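Local atomic coordinates of probable endonuclease 4 (Thermotoga maritima, PDB entry 4HNO), a protein that probably cleaves phosphodiester bonds at apurinic or apyrimidinic sites in DNA, leaving a 3'-hydroxyl group and a 5'-terminal sugar phosphate, and binds metal ions. Residues A[77-82]-A[109-114]; A[92-97]-A[130-135]; A[144-149]-A[174-179]. One frame throughout, in Å; residues are numbered along the deposited sequence. Where two conformers were deposited one is given.

Three contacts lie within the TIM barrel. Contact 1 opens first, in the loop between strand 69-72 and helix 84-104. Contact 2 opens next, on that helix. Contact 1 closes when the chain reaches strand 108-115, and contact 2 closes afterwards, on helix 121-136, so these two cross. Contact 3 starts only after both have closed. It pairs strand 143-147 with strand 176-181. The contacts also meet in space. L79 and L109 of contact 1 pack on L94 of contact 2, and L132 of contact 2 packs on I144 of contact 3. Contacts 1 and 3 share the zinc ion through H112 and E147.

Contact 1 of 3, residues A[77-82]-A[109-114]; sequences INLASP and LNIHPG. With ZN (zinc ion), chain B.
N78 and A80 close over G114 on the loop side of strand 108-115. The side chain of N78 has CG anti to its backbone N (chi1 -179°). Its OD1 lies 3.2 Å from G114 CA. The same OD1 accepts a hydrogen bond from A80 N (3.0 Å), which sits above the carbonyl plane; this is an Asx turn. S115 N gives OD1 a further hydrogen bond. A80 CB points toward 109-114 and rests 3.8 Å from G114 C. G114 has a positive phi of 140°, and a CB there would run into N78 OD1 and A80 N. L79 turns to another part of the strand. Its CD1 meets the CD1 of I111 at a loose 4.4 Å.

No direct hydrogen bond joins 77-82 to 109-114. Waters 1 and 2 lie within hydrogen-bonding distance of both I77 O and H112 O, and water 3 accepts from L79 N and lies by P113 O. The ring of H112 leads away from the loop. Its NE2 binds the zinc ion at 2.0 Å, and water 4 lies at the ring edge, in plane. H72 and E147 complete the protein ligands of this zinc. The arrangement is a loop packed on the C-terminal end of a TIM-barrel strand, where the metal site of this endonuclease IV lies.

Contact 2 of 3, residues A[92-97]-A[130-135]; sequences ELLKKE and RGLNEV
L94 and V135 make the central apolar contact between helices 84-104 and 121-136, two neighbouring outer helices of the TIM barrel. The segment axes approach to 9.5 Å and cross at -44°. No hydrogen bond links the two segments, and the contact rests on side-chain packing.

L94 points toward the other helix. Its CG is anti to the backbone N (chi1 -169°), and its branch crosses the V135 side chain at about a right angle. CD2 of L94 lies 3.9 Å from CG2 of V135, and CB and CG of L94 also lie against this methyl. V135 has CG1 anti to its backbone N, which leaves CG2 beside that N and facing helix 84-104. L132 joins from one turn earlier. Its CB points away, but its CD2 still comes within 4.4 Å of L94 CD2.

This apolar layer continues inward to the barrel strands. L94 also packs on I111, L132 touches I111 as well, and V135 touches I144.

K95 covers another part of V135. Its CG is anti to the carbonyl carbon, and the chain runs extended beyond it. CG lies 4.0 Å from both CG2 and CA of V135. Further out, the aliphatic chain passes over the backbone of helix 121-136. The charged end turns to its own helix. The carboxylate of E134 also lies in this area, but two conformers of E134 were deposited, so its distance from K95 NZ is doubtful. E92 OE2, one turn back, receives K95 NZ in a salt bridge on its syn side at 2.9 Å, while K95 CE rests 3.5 Å from E134 O.

Contact 3 of 3, residues A[144-149]-A[174-179]; sequences ILLENV and DRVAIT. With MN (manganese (II) ion), chain E; ZN (zinc ion), chain B.
E147 has CG anti to its backbone N (chi1 -176°) and T179 has CG2 anti to its own, which brings E147 CG and T179 CG2 to 4.0 Å. E147 runs extended to its carboxylate. It then bridges two metals, with OE1 2.1 Å from the manganese ion and OE2 2.0 Å from the zinc ion. Water 4 binds both ions. N110 ND2 donates to E147 OE2 and N110 OD1 is hydrogen-bonded to T179 OG1, linking both to strand 108-115.

The backbones pair as parallel strands. L146 donates to A177 O and receives T179 N at its own O; I144 is bonded likewise to R175 and A177. On the E147 face, L145 CD2 packs 3.5 Å from A177 CB, and the L145 side chain crosses that of T179 at about a right angle, with CD1 3.4 Å from OG1. On the other face, L146 CD1 meets V176 CG1 at 3.7 Å.

Strand 143-147 lies between strands 108-115 and 176-181 in the barrel. Strand 214-222 follows beyond T179, and helix 121-136 covers I144 and V176 from outside.

Contact 1 of 3, residues A[77-82]-A[109-114]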
loop_
_atom_site.group_PDB
_atom_site.type_symbol
_atom_site.label_atom_id
_atom_site.label_comp_id
_atom_site.label_asym_id
_atom_site.label_seq_id
_atom_site.Cartn_x
_atom_site.Cartn_y
_atom_site.Cartn_z
ATOM N N ILE A 77 7.100 -10.980 6.534
ATOM C CA ILE A 77 6.868 -11.829 5.383
ATOM C C ILE A 77 7.810 -11.438 4.248
ATOM O O ILE A 77 7.944 -10.263 3.912
ATOM C CB ILE A 77 5.407 -11.711 4.977
ATOM C CG1 ILE A 77 4.523 -12.413 6.021
ATOM C CG2 ILE A 77 5.159 -12.236 3.559
ATOM C CD1 ILE A 77 3.074 -12.016 5.930
ATOM N N ASN A 78 8.480 -12.430 3.687
ATOM C CA ASN A 78 9.417 -12.196 2.600
ATOM C C ASN A 78 9.396 -13.383 1.656
ATOM O O ASN A 78 10.149 -14.342 1.807
ATOM C CB ASN A 78 10.820 -11.959 3.128
ATOM C CG ASN A 78 11.787 -11.685 2.013
ATOM O OD1 ASN A 78 11.390 -11.540 0.854
ATOM N ND2 ASN A 78 13.076 -11.645 2.330
ATOM N N LEU A 79 8.511 -13.288 0.672
ATOM C CA LEU A 79 8.341 -14.347 -0.317
ATOM C C LEU A 79 9.511 -14.467 -1.294
ATOM O O LEU A 79 9.540 -15.407 -2.076
ATOM C CB LEU A 79 7.064 -14.138 -1.124
ATOM C CG LEU A 79 5.744 -14.188 -0.355
ATOM C CD1 LEU A 79 4.602 -13.904 -1.341
ATOM C CD2 LEU A 79 5.542 -15.509 0.351
ATOM N N ALA A 80 10.460 -13.526 -1.250
ATOM C CA ALA A 80 11.671 -13.651 -2.054
ATOM C C ALA A 80 12.827 -14.256 -1.277
ATOM O O ALA A 80 13.899 -14.443 -1.842
ATOM C CB ALA A 80 12.097 -12.313 -2.629
ATOM N N SER A 81 12.642 -14.569 -0.006
ATOM C CA SER A 81 13.764 -15.011 0.798
ATOM C C SER A 81 14.410 -16.239 0.199
ATOM O O SER A 81 13.722 -17.191 -0.168
ATOM C CB SER A 81 13.313 -15.367 2.202
ATOM O OG SER A 81 14.416 -15.863 2.938
ATOM N N PRO A 82 15.739 -16.283 0.169
ATOM C CA PRO A 82 16.443 -17.493 -0.266
ATOM C C PRO A 82 16.586 -18.516 0.862
ATOM O O PRO A 82 17.229 -19.538 0.652
ATOM C CB PRO A 82 17.811 -16.947 -0.689
ATOM C CG PRO A 82 18.025 -15.812 0.248
ATOM C CD PRO A 82 16.663 -15.167 0.413
ATOM N N LEU A 109 -5.046 -6.799 0.409
ATOM C CA LEU A 109 -3.903 -7.031 1.286
ATOM C C LEU A 109 -2.654 -6.609 0.527
ATOM O O LEU A 109 -2.290 -7.226 -0.480
ATOM C CB LEU A 109 -3.822 -8.513 1.678
ATOM C CG LEU A 109 -2.636 -8.893 2.566
ATOM C CD1 LEU A 109 -2.631 -8.145 3.885
ATOM C CD2 LEU A 109 -2.658 -10.382 2.815
ATOM N N ASN A 110 -2.020 -5.554 1.002
ATOM C CA ASN A 110 -0.876 -4.928 0.351
ATOM C C ASN A 110 0.425 -5.487 0.894
ATOM O O ASN A 110 0.651 -5.446 2.109
ATOM C CB ASN A 110 -0.960 -3.427 0.619
ATOM C CG ASN A 110 0.208 -2.664 0.045
ATOM O OD1 ASN A 110 0.151 -2.180 -1.074
ATOM N ND2 ASN A 110 1.265 -2.565 0.806
ATOM N N ILE A 111 1.296 -5.948 -0.002
ATOM C CA ILE A 111 2.582 -6.505 0.378
ATOM C C ILE A 111 3.718 -5.799 -0.362
ATOM O O ILE A 111 3.582 -5.353 -1.480
ATOM C CB ILE A 111 2.649 -8.042 0.084
ATOM C CG1 ILE A 111 2.766 -8.359 -1.417
ATOM C CG2 ILE A 111 1.477 -8.792 0.674
ATOM C CD1 ILE A 111 3.204 -9.799 -1.712
ATOM N N HIS A 112 4.871 -5.778 0.277
ATOM C CA HIS A 112 6.127 -5.519 -0.419
ATOM C C HIS A 112 6.568 -6.861 -1.029
ATOM O O HIS A 112 6.548 -7.880 -0.346
ATOM C CB HIS A 112 7.190 -5.028 0.545
ATOM C CG HIS A 112 6.842 -3.732 1.197
ATOM N ND1 HIS A 112 7.738 -2.984 1.908
ATOM C CD2 HIS A 112 5.699 -3.016 1.187
ATOM C CE1 HIS A 112 7.140 -1.892 2.360
ATOM N NE2 HIS A 112 5.881 -1.909 1.979
ATOM N N PRO A 113 6.954 -6.886 -2.286
ATOM C CA PRO A 113 7.268 -8.166 -2.928
ATOM C C PRO A 113 8.261 -9.037 -2.183
ATOM O O PRO A 113 8.046 -10.252 -2.087
ATOM C CB PRO A 113 7.792 -7.732 -4.301
ATOM C CG PRO A 113 7.024 -6.463 -4.582
ATOM C CD PRO A 113 6.981 -5.762 -3.254
ATOM N N GLY A 114 9.333 -8.448 -1.694
ATOM C CA GLY A 114 10.330 -9.192 -0.964
ATOM C C GLY A 114 11.740 -8.743 -1.306
ATOM O O GLY A 114 11.967 -7.879 -2.156
HETATM ZN ZN ZN B . 4.312 -0.750 2.349
HETATM O O HOH W 1 8.572 -8.496 1.833
HETATM O O HOH W 2 6.226 -8.941 1.974
HETATM O O HOH W 3 6.871 -11.080 0.280
HETATM O O HOH W 4 4.492 1.102 2.815
#

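Contact 2 of 3, residues A[92-97]-A[130-135]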
loop_
_atom_site.group_PDB
_atom_site.type_symbol
_atom_site.label_atom_id
_atom_site.label_comp_id
_atom_site.label_asym_id
_atom_site.label_seq_id
_atom_site.Cartn_x
_atom_site.Cartn_y
_atom_site.Cartn_z
ATOM N N GLU A 92 2.799 -19.230 4.908
ATOM C CA GLU A 92 1.737 -19.590 5.830
ATOM C C GLU A 92 1.171 -18.376 6.547
ATOM O O GLU A 92 -0.033 -18.297 6.774
ATOM C CB GLU A 92 2.193 -20.664 6.813
ATOM C CG GLU A 92 2.498 -21.995 6.133
ATOM C CD GLU A 92 1.335 -22.553 5.330
ATOM O OE1 GLU A 92 0.196 -22.546 5.847
ATOM O OE2 GLU A 92 1.554 -22.954 4.155
ATOM N N LEU A 93 2.019 -17.423 6.912
ATOM C CA LEU A 93 1.510 -16.236 7.572
ATOM C C LEU A 93 0.710 -15.378 6.591
ATOM O O LEU A 93 -0.300 -14.796 6.965
ATOM C CB LEU A 93 2.629 -15.433 8.240
ATOM C CG LEU A 93 2.160 -14.215 9.038
ATOM C CD1 LEU A 93 1.161 -14.569 10.107
ATOM C CD2 LEU A 93 3.367 -13.503 9.622
ATOM N N LEU A 94 1.139 -15.318 5.330
ATOM C CA LEU A 94 0.369 -14.557 4.348
ATOM C C LEU A 94 -1.007 -15.186 4.124
ATOM O O LEU A 94 -1.990 -14.458 3.992
ATOM C CB LEU A 94 1.169 -14.433 3.059
ATOM C CG LEU A 94 0.618 -13.446 2.041
ATOM C CD1 LEU A 94 0.481 -12.062 2.582
ATOM C CD2 LEU A 94 1.524 -13.423 0.812
ATOM N N LYS A 95 -1.095 -16.516 4.110
ATOM C CA LYS A 95 -2.404 -17.158 4.037
ATOM C C LYS A 95 -3.275 -16.729 5.214
ATOM O O LYS A 95 -4.458 -16.436 5.046
ATOM C CB LYS A 95 -2.299 -18.684 4.035
ATOM C CG LYS A 95 -1.757 -19.350 2.795
ATOM C CD LYS A 95 -1.536 -20.856 2.994
ATOM C CE LYS A 95 -0.881 -21.503 1.816
ATOM N NZ LYS A 95 -0.519 -22.904 2.131
ATOM N N LYS A 96 -2.701 -16.730 6.417
ATOM C CA LYS A 96 -3.440 -16.276 7.588
ATOM C C LYS A 96 -3.875 -14.810 7.446
ATOM O O LYS A 96 -5.000 -14.472 7.772
ATOM C CB LYS A 96 -2.600 -16.499 8.849
ATOM C CG LYS A 96 -3.113 -15.805 10.096
ATOM C CD LYS A 96 -4.546 -16.084 10.522
ATOM C CE LYS A 96 -4.845 -17.524 10.854
ATOM N NZ LYS A 96 -3.996 -18.008 11.970
ATOM N N GLU A 97 -2.991 -13.951 6.931
ATOM C CA GLU A 97 -3.397 -12.562 6.736
ATOM C C GLU A 97 -4.549 -12.446 5.747
ATOM O O GLU A 97 -5.445 -11.629 5.957
ATOM C CB GLU A 97 -2.203 -11.732 6.275
ATOM C CG GLU A 97 -1.146 -11.559 7.335
ATOM C CD GLU A 97 0.009 -10.651 6.845
ATOM O OE1 GLU A 97 0.742 -10.119 7.688
ATOM O OE2 GLU A 97 0.148 -10.515 5.602
ATOM N N ARG A 130 5.886 -18.196 -6.801
ATOM C CA ARG A 130 5.539 -19.485 -6.220
ATOM C C ARG A 130 4.755 -19.278 -4.919
ATOM O O ARG A 130 3.785 -19.971 -4.647
ATOM C CB ARG A 130 6.821 -20.304 -5.988
ATOM C CG ARG A 130 6.588 -21.719 -5.537
ATOM C CD ARG A 130 7.889 -22.486 -5.380
ATOM N NE ARG A 130 7.599 -23.886 -5.107
ATOM C CZ ARG A 130 8.482 -24.872 -5.117
ATOM N NH1 ARG A 130 9.757 -24.631 -5.380
ATOM N NH2 ARG A 130 8.084 -26.111 -4.855
ATOM N N GLY A 131 5.210 -18.337 -4.105
ATOM C CA GLY A 131 4.541 -18.047 -2.850
ATOM C C GLY A 131 3.148 -17.469 -3.036
ATOM O O GLY A 131 2.199 -17.895 -2.360
ATOM N N LEU A 132 3.024 -16.509 -3.946
ATOM C CA LEU A 132 1.715 -15.959 -4.247
ATOM C C LEU A 132 0.772 -17.022 -4.779
ATOM O O LEU A 132 -0.403 -17.027 -4.433
ATOM C CB LEU A 132 1.824 -14.806 -5.232
ATOM C CG LEU A 132 2.465 -13.538 -4.685
ATOM C CD1 LEU A 132 2.651 -12.528 -5.807
ATOM C CD2 LEU A 132 1.647 -12.947 -3.546
ATOM N N ASN A 133 1.273 -17.932 -5.604
ATOM C CA ASN A 133 0.411 -19.007 -6.071
ATOM C C ASN A 133 -0.060 -19.876 -4.911
ATOM O O ASN A 133 -1.230 -20.249 -4.854
ATOM C CB ASN A 133 1.116 -19.856 -7.120
ATOM C CG ASN A 133 1.165 -19.225 -8.475
ATOM O OD1 ASN A 133 0.316 -18.409 -8.832
ATOM N ND2 ASN A 133 2.155 -19.623 -9.257
ATOM N N GLU A 134 0.828 -20.216 -3.984
ATOM C CA GLU A 134 0.406 -21.038 -2.864
ATOM C C GLU A 134 -0.654 -20.321 -2.037
ATOM O O GLU A 134 -1.609 -20.942 -1.566
ATOM C CB GLU A 134 1.586 -21.421 -1.975
ATOM C CG GLU A 134 2.499 -22.396 -2.618
ATOM C CD GLU A 134 1.752 -23.614 -3.129
ATOM O OE1 GLU A 134 1.044 -24.256 -2.318
ATOM O OE2 GLU A 134 1.830 -23.911 -4.343
ATOM N N VAL A 135 -0.510 -19.018 -1.852
ATOM C CA VAL A 135 -1.490 -18.270 -1.077
ATOM C C VAL A 135 -2.808 -18.133 -1.831
ATOM O O VAL A 135 -3.879 -18.452 -1.302
ATOM C CB VAL A 135 -0.931 -16.904 -0.681
ATOM C CG1 VAL A 135 -1.979 -16.038 -0.017
ATOM C CG2 VAL A 135 0.301 -17.070 0.218
#

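Contact 3 of 3, residues A[144-149]-A[174-179]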
loop_
_atom_site.group_PDB
_atom_site.type_symbol
_atom_site.label_atom_id
_atom_site.label_comp_id
_atom_site.label_asym_id
_atom_site.label_seq_id
_atom_site.Cartn_x
_atom_site.Cartn_y
_atom_site.Cartn_z
ATOM N N ILE A 144 -4.393 -9.385 -3.587
ATOM C CA ILE A 144 -3.096 -8.963 -3.091
ATOM C C ILE A 144 -2.609 -7.791 -3.926
ATOM O O ILE A 144 -2.615 -7.851 -5.162
ATOM C CB ILE A 144 -2.109 -10.126 -3.098
ATOM C CG1 ILE A 144 -2.579 -11.148 -2.043
ATOM C CG2 ILE A 144 -0.697 -9.637 -2.808
ATOM C CD1 ILE A 144 -1.809 -12.425 -1.955
ATOM N N LEU A 145 -2.196 -6.726 -3.250
ATOM C CA LEU A 145 -1.614 -5.559 -3.909
ATOM C C LEU A 145 -0.101 -5.639 -3.756
ATOM O O LEU A 145 0.403 -5.804 -2.649
ATOM C CB LEU A 145 -2.123 -4.261 -3.294
ATOM C CG LEU A 145 -3.641 -4.120 -3.271
ATOM C CD1 LEU A 145 -4.048 -2.798 -2.636
ATOM C CD2 LEU A 145 -4.220 -4.247 -4.667
ATOM N N LEU A 146 0.608 -5.506 -4.874
ATOM C CA LEU A 146 2.054 -5.388 -4.855
ATOM C C LEU A 146 2.399 -3.909 -4.806
ATOM O O LEU A 146 1.972 -3.144 -5.677
ATOM C CB LEU A 146 2.676 -5.996 -6.099
ATOM C CG LEU A 146 2.312 -7.433 -6.400
ATOM C CD1 LEU A 146 2.959 -7.873 -7.703
ATOM C CD2 LEU A 146 2.694 -8.359 -5.259
ATOM N N GLU A 147 3.169 -3.519 -3.798
ATOM C CA GLU A 147 3.600 -2.144 -3.609
ATOM C C GLU A 147 5.019 -1.968 -4.123
ATOM O O GLU A 147 5.888 -2.788 -3.857
ATOM C CB GLU A 147 3.538 -1.813 -2.128
ATOM C CG GLU A 147 3.869 -0.372 -1.825
ATOM C CD GLU A 147 4.047 -0.063 -0.371
ATOM O OE1 GLU A 147 4.654 0.988 -0.068
ATOM O OE2 GLU A 147 3.550 -0.838 0.480
ATOM N N ASN A 148 5.263 -0.869 -4.835
ATOM C CA ASN A 148 6.647 -0.543 -5.165
ATOM C C ASN A 148 7.414 -0.114 -3.920
ATOM O O ASN A 148 6.844 0.453 -2.975
ATOM C CB ASN A 148 6.737 0.529 -6.245
ATOM C CG ASN A 148 6.171 1.848 -5.785
ATOM O OD1 ASN A 148 5.001 1.908 -5.423
ATOM N ND2 ASN A 148 6.969 2.911 -5.817
ATOM N N VAL A 149 8.716 -0.386 -3.938
ATOM C CA VAL A 149 9.594 -0.218 -2.801
ATOM C C VAL A 149 10.834 0.564 -3.236
ATOM O O VAL A 149 11.018 0.907 -4.399
ATOM C CB VAL A 149 9.961 -1.574 -2.168
ATOM C CG1 VAL A 149 8.712 -2.227 -1.584
ATOM C CG2 VAL A 149 10.659 -2.482 -3.160
ATOM N N ASP A 174 -5.915 -11.953 -11.707
ATOM C CA ASP A 174 -6.986 -11.024 -11.382
ATOM C C ASP A 174 -7.032 -10.701 -9.881
ATOM O O ASP A 174 -7.663 -9.725 -9.467
ATOM C CB ASP A 174 -8.365 -11.559 -11.813
ATOM C CG ASP A 174 -8.547 -11.646 -13.310
ATOM O OD1 ASP A 174 -7.713 -11.108 -14.048
ATOM O OD2 ASP A 174 -9.550 -12.236 -13.757
ATOM N N ARG A 175 -6.360 -11.516 -9.067
ATOM C CA ARG A 175 -6.244 -11.259 -7.638
ATOM C C ARG A 175 -4.884 -10.685 -7.265
ATOM O O ARG A 175 -4.506 -10.715 -6.099
ATOM C CB ARG A 175 -6.588 -12.502 -6.841
ATOM C CG ARG A 175 -8.069 -12.841 -6.915
ATOM C CD ARG A 175 -8.383 -14.162 -6.258
ATOM N NE ARG A 175 -8.063 -14.116 -4.842
ATOM C CZ ARG A 175 -7.730 -15.168 -4.105
ATOM N NH1 ARG A 175 -7.490 -14.994 -2.817
ATOM N NH2 ARG A 175 -7.653 -16.375 -4.646
ATOM N N VAL A 176 -4.216 -10.064 -8.240
ATOM C CA VAL A 176 -3.006 -9.290 -7.973
ATOM C C VAL A 176 -3.217 -7.917 -8.602
ATOM O O VAL A 176 -3.513 -7.800 -9.802
ATOM C CB VAL A 176 -1.765 -9.955 -8.560
ATOM C CG1 VAL A 176 -0.519 -9.119 -8.275
ATOM C CG2 VAL A 176 -1.593 -11.354 -8.002
ATOM N N ALA A 177 -3.026 -6.874 -7.811
ATOM C CA ALA A 177 -3.107 -5.512 -8.318
ATOM C C ALA A 177 -1.967 -4.708 -7.682
ATOM O O ALA A 177 -1.021 -5.317 -7.175
ATOM C CB ALA A 177 -4.508 -4.930 -8.138
ATOM N N ILE A 178 -2.014 -3.385 -7.761
ATOM C CA ILE A 178 -0.855 -2.558 -7.506
ATOM C C ILE A 178 -1.183 -1.420 -6.548
ATOM O O ILE A 178 -2.246 -0.794 -6.618
ATOM C CB ILE A 178 -0.339 -1.993 -8.866
ATOM C CG1 ILE A 178 -0.013 -3.107 -9.868
ATOM C CG2 ILE A 178 0.823 -1.024 -8.694
ATOM C CD1 ILE A 178 1.122 -3.989 -9.459
ATOM N N THR A 179 -0.202 -1.119 -5.697
ATOM C CA THR A 179 -0.157 0.092 -4.881
ATOM C C THR A 179 1.070 0.893 -5.292
ATOM O O THR A 179 2.161 0.337 -5.387
ATOM C CB THR A 179 -0.039 -0.258 -3.410
ATOM O OG1 THR A 179 -1.242 -0.929 -3.031
ATOM C CG2 THR A 179 0.187 0.966 -2.526
HETATM MN MN MN E . 4.023 2.393 1.430
HETATM ZN ZN ZN B . 4.312 -0.750 2.349
HETATM O O HOH W 4 4.492 1.102 2.815
#